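Local coordinates for protein HemO (Neisseria meningitidis, PDB 1J77) that binds heme through its iron and probably cleaves the porphyrin ring oxidatively, as heme oxygenases do, to give biliverdin, carbon monoxide and free iron, at residues A[68-73]-A[157-162]; A[113-118]-A[150-155]; A[187-190]-A[196-199]. All coordinates share one frame; numbering follows the deposited sequence.

Contact 1 (A[68-73]-A[157-162])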
loop_
_atom_site.group_PDB
_atom_site.type_symbol
_atom_site.label_atom_id
_atom_site.label_comp_id
_atom_site.label_asym_id
_atom_site.label_seq_id
_atom_site.Cartn_x
_atom_site.Cartn_y
_atom_site.Cartn_z
ATOM N N ALA A 68 -9.828 5.154 -17.860
ATOM C CA ALA A 68 -8.503 4.987 -18.435
ATOM C C ALA A 68 -7.944 3.631 -18.083
ATOM O O ALA A 68 -7.112 3.092 -18.798
ATOM C CB ALA A 68 -7.578 6.073 -17.972
ATOM N N ILE A 69 -8.393 3.074 -16.955
ATOM C CA ILE A 69 -7.878 1.801 -16.464
ATOM C C ILE A 69 -9.038 0.876 -16.162
ATOM O O ILE A 69 -9.627 0.939 -15.075
ATOM C CB ILE A 69 -7.047 2.010 -15.173
ATOM C CG1 ILE A 69 -5.867 2.950 -15.410
ATOM C CG2 ILE A 69 -6.576 0.665 -14.652
ATOM C CD1 ILE A 69 -5.180 3.394 -14.087
ATOM N N PRO A 70 -9.374 -0.005 -17.099
ATOM C CA PRO A 70 -10.537 -0.881 -16.934
ATOM C C PRO A 70 -10.523 -1.767 -15.696
ATOM O O PRO A 70 -9.536 -2.412 -15.434
ATOM C CB PRO A 70 -10.492 -1.755 -18.196
ATOM C CG PRO A 70 -9.088 -1.649 -18.661
ATOM C CD PRO A 70 -8.730 -0.223 -18.411
ATOM N N GLU A 71 -11.639 -1.794 -14.971
ATOM C CA GLU A 71 -11.829 -2.636 -13.795
ATOM C C GLU A 71 -11.009 -2.197 -12.591
ATOM O O GLU A 71 -10.820 -2.965 -11.656
ATOM C CB GLU A 71 -11.525 -4.093 -14.143
ATOM C CG GLU A 71 -12.446 -4.633 -15.224
ATOM C CD GLU A 71 -13.869 -4.766 -14.737
ATOM O OE1 GLU A 71 -14.294 -5.903 -14.417
ATOM O OE2 GLU A 71 -14.567 -3.728 -14.681
ATOM N N LEU A 72 -10.583 -0.938 -12.593
ATOM C CA LEU A 72 -9.754 -0.449 -11.489
ATOM C C LEU A 72 -10.440 -0.573 -10.154
ATOM O O LEU A 72 -9.810 -0.975 -9.170
ATOM C CB LEU A 72 -9.364 0.998 -11.716
ATOM C CG LEU A 72 -8.535 1.698 -10.635
ATOM C CD1 LEU A 72 -7.110 1.026 -10.513
ATOM C CD2 LEU A 72 -8.430 3.198 -10.870
ATOM N N GLU A 73 -11.706 -0.202 -10.087
ATOM C CA GLU A 73 -12.412 -0.258 -8.818
ATOM C C GLU A 73 -12.304 -1.616 -8.096
ATOM O O GLU A 73 -12.369 -1.680 -6.857
ATOM C CB GLU A 73 -13.876 0.112 -9.044
ATOM C CG GLU A 73 -14.599 -0.724 -10.081
ATOM C CD GLU A 73 -16.066 -0.354 -10.176
ATOM O OE1 GLU A 73 -16.738 -0.410 -9.120
ATOM O OE2 GLU A 73 -16.534 0.003 -11.284
ATOM N N VAL A 157 0.968 -1.585 -14.989
ATOM C CA VAL A 157 2.042 -0.748 -15.449
ATOM C C VAL A 157 1.793 -0.198 -16.864
ATOM O O VAL A 157 2.109 0.948 -17.150
ATOM C CB VAL A 157 3.406 -1.470 -15.367
ATOM C CG1 VAL A 157 4.473 -0.668 -16.072
ATOM C CG2 VAL A 157 3.809 -1.605 -13.897
ATOM N N GLU A 158 1.196 -0.993 -17.731
ATOM C CA GLU A 158 0.905 -0.519 -19.077
ATOM C C GLU A 158 -0.060 0.654 -19.026
ATOM O O GLU A 158 0.190 1.717 -19.612
ATOM C CB GLU A 158 0.324 -1.652 -19.913
ATOM C CG GLU A 158 1.286 -2.796 -20.157
ATOM C CD GLU A 158 2.370 -2.481 -21.181
ATOM O OE1 GLU A 158 2.746 -1.302 -21.349
ATOM O OE2 GLU A 158 2.874 -3.428 -21.827
ATOM N N HIS A 159 -1.148 0.465 -18.279
ATOM C CA HIS A 159 -2.178 1.495 -18.137
ATOM C C HIS A 159 -1.622 2.772 -17.536
ATOM O O HIS A 159 -1.999 3.872 -17.943
ATOM C CB HIS A 159 -3.343 0.978 -17.293
ATOM C CG HIS A 159 -4.138 -0.117 -17.939
ATOM N ND1 HIS A 159 -4.465 -1.283 -17.279
ATOM C CD2 HIS A 159 -4.686 -0.221 -19.174
ATOM C CE1 HIS A 159 -5.174 -2.057 -18.078
ATOM N NE2 HIS A 159 -5.312 -1.443 -19.240
ATOM N N LEU A 160 -0.731 2.639 -16.547
ATOM C CA LEU A 160 -0.119 3.815 -15.943
ATOM C C LEU A 160 0.682 4.623 -16.970
ATOM O O LEU A 160 0.549 5.845 -17.072
ATOM C CB LEU A 160 0.795 3.417 -14.769
ATOM C CG LEU A 160 0.170 3.134 -13.415
ATOM C CD1 LEU A 160 1.309 2.909 -12.410
ATOM C CD2 LEU A 160 -0.737 4.270 -12.975
ATOM N N ASN A 161 1.534 3.938 -17.725
ATOM C CA ASN A 161 2.335 4.582 -18.747
ATOM C C ASN A 161 1.462 5.193 -19.849
ATOM O O ASN A 161 1.744 6.288 -20.354
ATOM C CB ASN A 161 3.280 3.542 -19.337
ATOM C CG ASN A 161 4.319 3.114 -18.353
ATOM O OD1 ASN A 161 4.704 1.942 -18.297
ATOM N ND2 ASN A 161 4.793 4.069 -17.576
ATOM N N ALA A 162 0.383 4.501 -20.152
ATOM C CA ALA A 162 -0.537 4.936 -21.217
ATOM C C ALA A 162 -1.372 6.154 -20.838
ATOM O O ALA A 162 -2.045 6.720 -21.706
ATOM C CB ALA A 162 -1.419 3.801 -21.640
HETATM O O HOH W 1 -4.506 3.796 -19.414
#

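Contact 2 (A[113-118]-A[150-155]). With HEM (protoporphyrin IX containing Fe), chain B.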
loop_
_atom_site.group_PDB
_atom_site.type_symbol
_atom_site.label_atom_id
_atom_site.label_comp_id
_atom_site.label_asym_id
_atom_site.label_seq_id
_atom_site.Cartn_x
_atom_site.Cartn_y
_atom_site.Cartn_z
ATOM N N CYS A 113 1.519 3.671 -5.379
ATOM C CA CYS A 113 2.021 3.179 -4.075
ATOM C C CYS A 113 1.149 2.036 -3.603
ATOM O O CYS A 113 1.642 0.973 -3.254
ATOM C CB CYS A 113 1.982 4.324 -3.116
ATOM S SG CYS A 113 2.631 3.994 -1.528
ATOM N N ALA A 114 -0.180 2.224 -3.595
ATOM C CA ALA A 114 -1.011 1.149 -3.148
ATOM C C ALA A 114 -0.974 -0.094 -4.023
ATOM O O ALA A 114 -1.017 -1.222 -3.522
ATOM C CB ALA A 114 -2.497 1.631 -2.974
ATOM N N GLU A 115 -0.940 0.109 -5.349
ATOM C CA GLU A 115 -0.998 -1.030 -6.213
ATOM C C GLU A 115 0.349 -1.786 -6.193
ATOM O O GLU A 115 0.364 -3.034 -6.192
ATOM C CB GLU A 115 -1.500 -0.638 -7.605
ATOM C CG GLU A 115 -1.917 -1.855 -8.439
ATOM C CD GLU A 115 -2.941 -2.741 -7.795
ATOM O OE1 GLU A 115 -3.918 -2.249 -7.188
ATOM O OE2 GLU A 115 -2.812 -3.969 -7.909
ATOM N N GLY A 116 1.445 -1.056 -6.144
ATOM C CA GLY A 116 2.725 -1.699 -5.988
ATOM C C GLY A 116 2.879 -2.474 -4.692
ATOM O O GLY A 116 3.587 -3.475 -4.672
ATOM N N SER A 117 2.185 -2.094 -3.638
ATOM C CA SER A 117 2.260 -2.801 -2.384
ATOM C C SER A 117 1.737 -4.234 -2.484
ATOM O O SER A 117 2.151 -5.113 -1.714
ATOM C CB SER A 117 1.517 -2.014 -1.307
ATOM O OG SER A 117 0.099 -2.220 -1.333
ATOM N N ASN A 118 0.846 -4.481 -3.435
ATOM C CA ASN A 118 0.294 -5.809 -3.627
ATOM C C ASN A 118 1.325 -6.613 -4.390
ATOM O O ASN A 118 1.532 -7.806 -4.113
ATOM C CB ASN A 118 -1.035 -5.722 -4.388
ATOM C CG ASN A 118 -2.114 -4.932 -3.613
ATOM O OD1 ASN A 118 -2.244 -5.056 -2.381
ATOM N ND2 ASN A 118 -2.899 -4.116 -4.342
ATOM N N GLY A 150 2.757 -10.773 -10.737
ATOM C CA GLY A 150 3.507 -10.115 -11.781
ATOM C C GLY A 150 2.687 -9.829 -13.012
ATOM O O GLY A 150 2.793 -8.732 -13.551
ATOM N N LYS A 151 1.895 -10.806 -13.447
ATOM C CA LYS A 151 1.049 -10.627 -14.622
ATOM C C LYS A 151 0.194 -9.397 -14.430
ATOM O O LYS A 151 0.099 -8.547 -15.319
ATOM C CB LYS A 151 0.154 -11.843 -14.861
ATOM C CG LYS A 151 0.834 -12.967 -15.616
ATOM C CD LYS A 151 1.361 -12.542 -16.990
ATOM C CE LYS A 151 1.807 -13.762 -17.793
ATOM N NZ LYS A 151 2.959 -13.517 -18.709
ATOM N N HIS A 152 -0.388 -9.303 -13.241
ATOM C CA HIS A 152 -1.272 -8.205 -12.873
ATOM C C HIS A 152 -0.553 -6.862 -12.867
ATOM O O HIS A 152 -1.039 -5.887 -13.447
ATOM C CB HIS A 152 -1.913 -8.540 -11.531
ATOM C CG HIS A 152 -2.877 -7.515 -11.040
ATOM N ND1 HIS A 152 -3.866 -6.976 -11.838
ATOM C CD2 HIS A 152 -3.007 -6.931 -9.821
ATOM C CE1 HIS A 152 -4.540 -6.077 -11.133
ATOM N NE2 HIS A 152 -4.047 -6.042 -9.905
ATOM N N TRP A 153 0.614 -6.797 -12.230
ATOM C CA TRP A 153 1.386 -5.571 -12.150
ATOM C C TRP A 153 1.829 -5.054 -13.518
ATOM O O TRP A 153 1.712 -3.859 -13.800
ATOM C CB TRP A 153 2.613 -5.780 -11.199
ATOM C CG TRP A 153 3.533 -4.658 -11.142
ATOM C CD1 TRP A 153 4.776 -4.612 -11.638
ATOM C CD2 TRP A 153 3.305 -3.391 -10.500
ATOM N NE1 TRP A 153 5.343 -3.382 -11.418
ATOM C CE2 TRP A 153 4.455 -2.609 -10.704
ATOM C CE3 TRP A 153 2.206 -2.813 -9.838
ATOM C CZ2 TRP A 153 4.558 -1.311 -10.256
ATOM C CZ3 TRP A 153 2.325 -1.547 -9.381
ATOM C CH2 TRP A 153 3.464 -0.796 -9.589
ATOM N N ARG A 154 2.351 -5.936 -14.378
ATOM C CA ARG A 154 2.779 -5.531 -15.712
ATOM C C ARG A 154 1.598 -4.919 -16.490
ATOM O O ARG A 154 1.745 -3.908 -17.161
ATOM C CB ARG A 154 3.384 -6.749 -16.420
ATOM C CG ARG A 154 4.619 -7.263 -15.677
ATOM C CD ARG A 154 5.405 -8.391 -16.367
ATOM N NE ARG A 154 5.774 -9.406 -15.379
ATOM C CZ ARG A 154 5.298 -10.645 -15.366
ATOM N NH1 ARG A 154 4.487 -11.062 -16.322
ATOM N NH2 ARG A 154 5.663 -11.499 -14.413
ATOM N N ALA A 155 0.415 -5.492 -16.343
ATOM C CA ALA A 155 -0.775 -4.932 -17.012
ATOM C C ALA A 155 -1.043 -3.543 -16.464
ATOM O O ALA A 155 -1.180 -2.557 -17.212
ATOM C CB ALA A 155 -1.975 -5.819 -16.784
HETATM C CHA HEM B . 7.600 -3.478 -4.667
HETATM C CHB HEM B . 8.936 -5.726 -0.591
HETATM C CHC HEM B . 5.885 -2.893 1.951
HETATM C CHD HEM B . 4.928 -0.332 -2.086
HETATM C C1A HEM B . 8.149 -4.390 -3.798
HETATM C C2A HEM B . 8.952 -5.577 -4.171
HETATM C C3A HEM B . 9.302 -6.170 -3.031
HETATM C C4A HEM B . 8.771 -5.411 -1.908
HETATM C CMA HEM B . 10.154 -7.458 -2.911
HETATM C CAA HEM B . 9.297 -6.125 -5.586
HETATM C CBA HEM B . 8.270 -7.194 -5.957
HETATM C CGA HEM B . 8.442 -7.679 -7.384
HETATM O O1A HEM B . 9.090 -6.949 -8.190
HETATM O O2A HEM B . 7.943 -8.804 -7.688
HETATM C C1B HEM B . 8.228 -5.170 0.464
HETATM C C2B HEM B . 8.293 -5.614 1.828
HETATM C C3B HEM B . 7.471 -4.807 2.558
HETATM C C4B HEM B . 6.820 -3.888 1.627
HETATM C CMB HEM B . 9.188 -6.804 2.259
HETATM C CAB HEM B . 7.143 -4.894 4.050
HETATM C CBB HEM B . 8.057 -5.264 4.942
HETATM C C1C HEM B . 5.330 -2.006 1.068
HETATM C C2C HEM B . 4.287 -1.029 1.379
HETATM C C3C HEM B . 4.078 -0.291 0.277
HETATM C C4C HEM B . 4.869 -0.817 -0.802
HETATM C CMC HEM B . 3.695 -0.836 2.782
HETATM C CAC HEM B . 3.116 0.873 0.083
HETATM C CBC HEM B . 2.658 1.533 1.143
HETATM C C1D HEM B . 5.575 -0.958 -3.104
HETATM C C2D HEM B . 5.526 -0.472 -4.459
HETATM C C3D HEM B . 6.362 -1.416 -5.263
HETATM C C4D HEM B . 6.821 -2.397 -4.309
HETATM C CMD HEM B . 4.776 0.773 -4.936
HETATM C CAD HEM B . 6.615 -1.423 -6.771
HETATM C CBD HEM B . 8.017 -1.032 -7.130
HETATM C CGD HEM B . 8.026 -0.987 -8.642
HETATM O O1D HEM B . 7.682 0.085 -9.194
HETATM O O2D HEM B . 8.439 -2.002 -9.284
HETATM N NA HEM B . 8.059 -4.343 -2.427
HETATM N NB HEM B . 7.356 -4.094 0.384
HETATM N NC HEM B . 5.625 -1.842 -0.254
HETATM N ND HEM B . 6.361 -2.116 -3.015
HETATM FE FE HEM B . 6.941 -3.033 -1.330
HETATM O O HOH W 2 5.384 -4.174 -1.625
#

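Contact 3 (A[187-190]-A[196-199])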
loop_
_atom_site.group_PDB
_atom_site.type_symbol
_atom_site.label_atom_id
_atom_site.label_comp_id
_atom_site.label_asym_id
_atom_site.label_seq_id
_atom_site.Cartn_x
_atom_site.Cartn_y
_atom_site.Cartn_z
ATOM N N VAL A 187 1.124 6.768 9.936
ATOM C CA VAL A 187 0.143 5.856 10.493
ATOM C C VAL A 187 0.797 4.712 11.304
ATOM O O VAL A 187 0.324 4.357 12.394
ATOM C CB VAL A 187 -0.822 5.313 9.411
ATOM C CG1 VAL A 187 -1.773 4.329 10.006
ATOM C CG2 VAL A 187 -1.538 6.476 8.741
ATOM N N LEU A 188 1.855 4.125 10.752
ATOM C CA LEU A 188 2.568 3.042 11.387
ATOM C C LEU A 188 3.058 3.516 12.747
ATOM O O LEU A 188 2.858 2.833 13.752
ATOM C CB LEU A 188 3.710 2.596 10.461
ATOM C CG LEU A 188 4.578 1.431 10.939
ATOM C CD1 LEU A 188 5.395 0.899 9.777
ATOM C CD2 LEU A 188 5.500 1.706 12.118
ATOM N N ARG A 189 3.686 4.682 12.772
ATOM C CA ARG A 189 4.211 5.211 14.049
ATOM C C ARG A 189 3.116 5.451 15.091
ATOM O O ARG A 189 3.249 5.120 16.286
ATOM C CB ARG A 189 5.000 6.468 13.813
ATOM C CG ARG A 189 6.249 6.369 13.000
ATOM C CD ARG A 189 6.678 7.698 12.388
ATOM N NE ARG A 189 7.826 7.622 11.510
ATOM C CZ ARG A 189 7.990 8.313 10.380
ATOM N NH1 ARG A 189 7.046 9.161 9.949
ATOM N NH2 ARG A 189 9.060 8.119 9.634
ATOM N N GLU A 190 2.036 6.060 14.682
ATOM C CA GLU A 190 0.978 6.337 15.642
ATOM C C GLU A 190 0.457 5.027 16.168
ATOM O O GLU A 190 0.241 4.835 17.404
ATOM C CB GLU A 190 -0.149 7.164 14.972
ATOM C CG GLU A 190 0.306 8.556 14.586
ATOM C CD GLU A 190 -0.851 9.511 14.329
ATOM O OE1 GLU A 190 -2.010 9.109 14.630
ATOM O OE2 GLU A 190 -0.584 10.637 13.827
ATOM N N ALA A 196 7.345 10.629 16.319
ATOM C CA ALA A 196 7.195 11.117 14.971
ATOM C C ALA A 196 8.539 11.009 14.322
ATOM O O ALA A 196 9.608 11.154 14.983
ATOM C CB ALA A 196 6.712 12.590 14.973
ATOM N N ASP A 197 8.542 10.750 13.034
ATOM C CA ASP A 197 9.817 10.554 12.355
ATOM C C ASP A 197 10.734 9.379 12.842
ATOM O O ASP A 197 11.880 9.256 12.432
ATOM C CB ASP A 197 10.565 11.865 12.386
ATOM C CG ASP A 197 9.726 12.996 11.857
ATOM O OD1 ASP A 197 9.051 12.830 10.780
ATOM O OD2 ASP A 197 9.727 14.103 12.427
ATOM N N ALA A 198 10.208 8.494 13.671
ATOM C CA ALA A 198 10.969 7.268 13.994
ATOM C C ALA A 198 11.193 6.435 12.743
ATOM O O ALA A 198 10.338 6.398 11.835
ATOM C CB ALA A 198 10.213 6.446 14.968
ATOM N N GLU A 199 12.361 5.833 12.679
ATOM C CA GLU A 199 12.749 4.986 11.576
ATOM C C GLU A 199 13.360 3.690 12.074
ATOM O O GLU A 199 13.695 3.536 13.259
ATOM C CB GLU A 199 13.795 5.703 10.682
ATOM C CG GLU A 199 13.250 6.981 10.059
ATOM C CD GLU A 199 12.313 6.822 8.848
ATOM O OE1 GLU A 199 11.643 7.817 8.457
ATOM O OE2 GLU A 199 12.256 5.756 8.255
HETATM O O HOH W 3 5.529 10.805 11.846
#

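Contact 1 (A[68-73]-A[157-162])
H159, on helix 149-162, reaches across to I69 and P70 in the loop that follows helix 63-68, and is the main residue of the contact on its side, about 14 Å from the heme. CG of H159 stands anti to its own carbonyl carbon and beside the backbone N (chi1 -67°), which carries the ring off the helix and up to the loop. P70 approaches from the opposite direction and lies over one face of the ring. Its CD is 4.1 Å from the centroid of the H159 ring, a CH-pi contact 25° off the ring normal. The offset toward the rim brings P70 CD within 3.7 Å of H159 NE2. I69 uses both branches: CG1 packs 3.7 Å from H159 CB, and CG2 sits 3.9 Å from H159 ND1. With chi1 at -59°, CG2 is anti to the I69 backbone N and CG1 beside that N, which brings one branch to the root of the histidine and the other to its ring. I69 also begins a type II turn that L72 N closes onto I69 O. A water donates to both A68 O and H159 O, at 2.8 and 2.9 Å. The direct contacts are thus carbon and ring packing, which has little directional preference, so shape and the water that ties the two backbones together set the fit of loop on helix.

Contact 2 (A[113-118]-A[150-155])
E115 and G116 of helix 104-119 face H152 and W153 of helix 149-162, the two segments running nearly antiparallel (157°) with their axes 10.3 Å apart at closest approach. C113 turns from this interface to the heme, its SG 3.5 Å from the vinyl carbon CAC. E115 leaves the helix with CG anti to its backbone N and bends at chi2 (55°), a path that takes OE2 to H152. The bond from H152 NE2 to E115 OE2 is weak, at 3.1 Å, and the carboxylate and imidazole planes stand 85° apart; the firmer partner of E115 is Y60 OH, bonded to OE1. At G116 the heme leaves no room for a side chain, its C2D lying 3.3 Å from G116 C. W153 packs on the same residue, with CZ3 3.4 Å from G116 N. Two atoms round the same six-membered ring, CZ2 of W153 approaches the propionate oxygen O1D of the heme at 3.6 Å. S117 packs CB against the porphyrin and bonds OG back to A114 O at 2.7 Å; S117 O accepts a weak bond from the water bound to iron. N118 O accepts a hydrogen bond from R149 NH1. Helix 104-119 is therefore the distal helix over the heme, lying between the porphyrin and helix 149-162, with C113 and A114 packed on helix 39-60 and C113 also on helix 167-192.

Contact 3 (A[187-190]-A[196-199])
R189, near the end of helix 167-192, confronts a chain that doubles back past it at 196-199, with the CA atoms of R189 and A196 6.7 Å apart and D197 taking a positive phi. The arginine runs extended from CG to NE, which delivers its guanidinium to the returning backbone. There NE and NH2 both donate to one oxygen: R189 NE reaches A198 O at 2.8 Å (155° at the hydrogen), on a lone pair in the carbonyl plane, and R189 NH2 reaches A198 O at 3.1 Å and a more bent 136°, from above that plane. Both bonds keep the oxygen near the guanidinium plane and so fix how the group is turned. NH2 also forms a salt bridge to E199 OE1 at 2.9 Å, although the carboxylate and guanidinium planes are 76° apart. D197 CA covers one face, 3.5 Å from R189 CZ, while the D197 carboxylate lies well out of the guanidinium plane, contributing charge but no hydrogen bond. On the remaining nitrogen, a water accepts from R189 NH1 at 2.9 Å and from D197 N at 3.2 Å. K185 makes a second salt bridge to E199 OE1, and E199 touches S25 on helix 11-32, which supplies the axial ligand H23. A buried arginine holding a backbone carbonyl in this way pins the tail to the last long helix of the all-helical heme oxygenase fold.

Contacts 1 and 2 share helix 149-162, with their centres 11 Å apart, and contact 2 is nested within the chain loop that contact 1 closes. Contact 3 lies across the chain's centre from both, on helix 167-192, the next along the sequence. Contacts 1 and 2 are both partly buried, contact 2 being nearer the centre, and contact 3 is a surface contact. Contact 2 joins two helices, with W153 and the glycine backbone packed beside the heme and a weak E115-H152 bond. Contact 1 joins loop to helix through carbon and ring contacts with a bridging water. Contact 3 is instead polar and charged, with an arginine bonded to a returning tail.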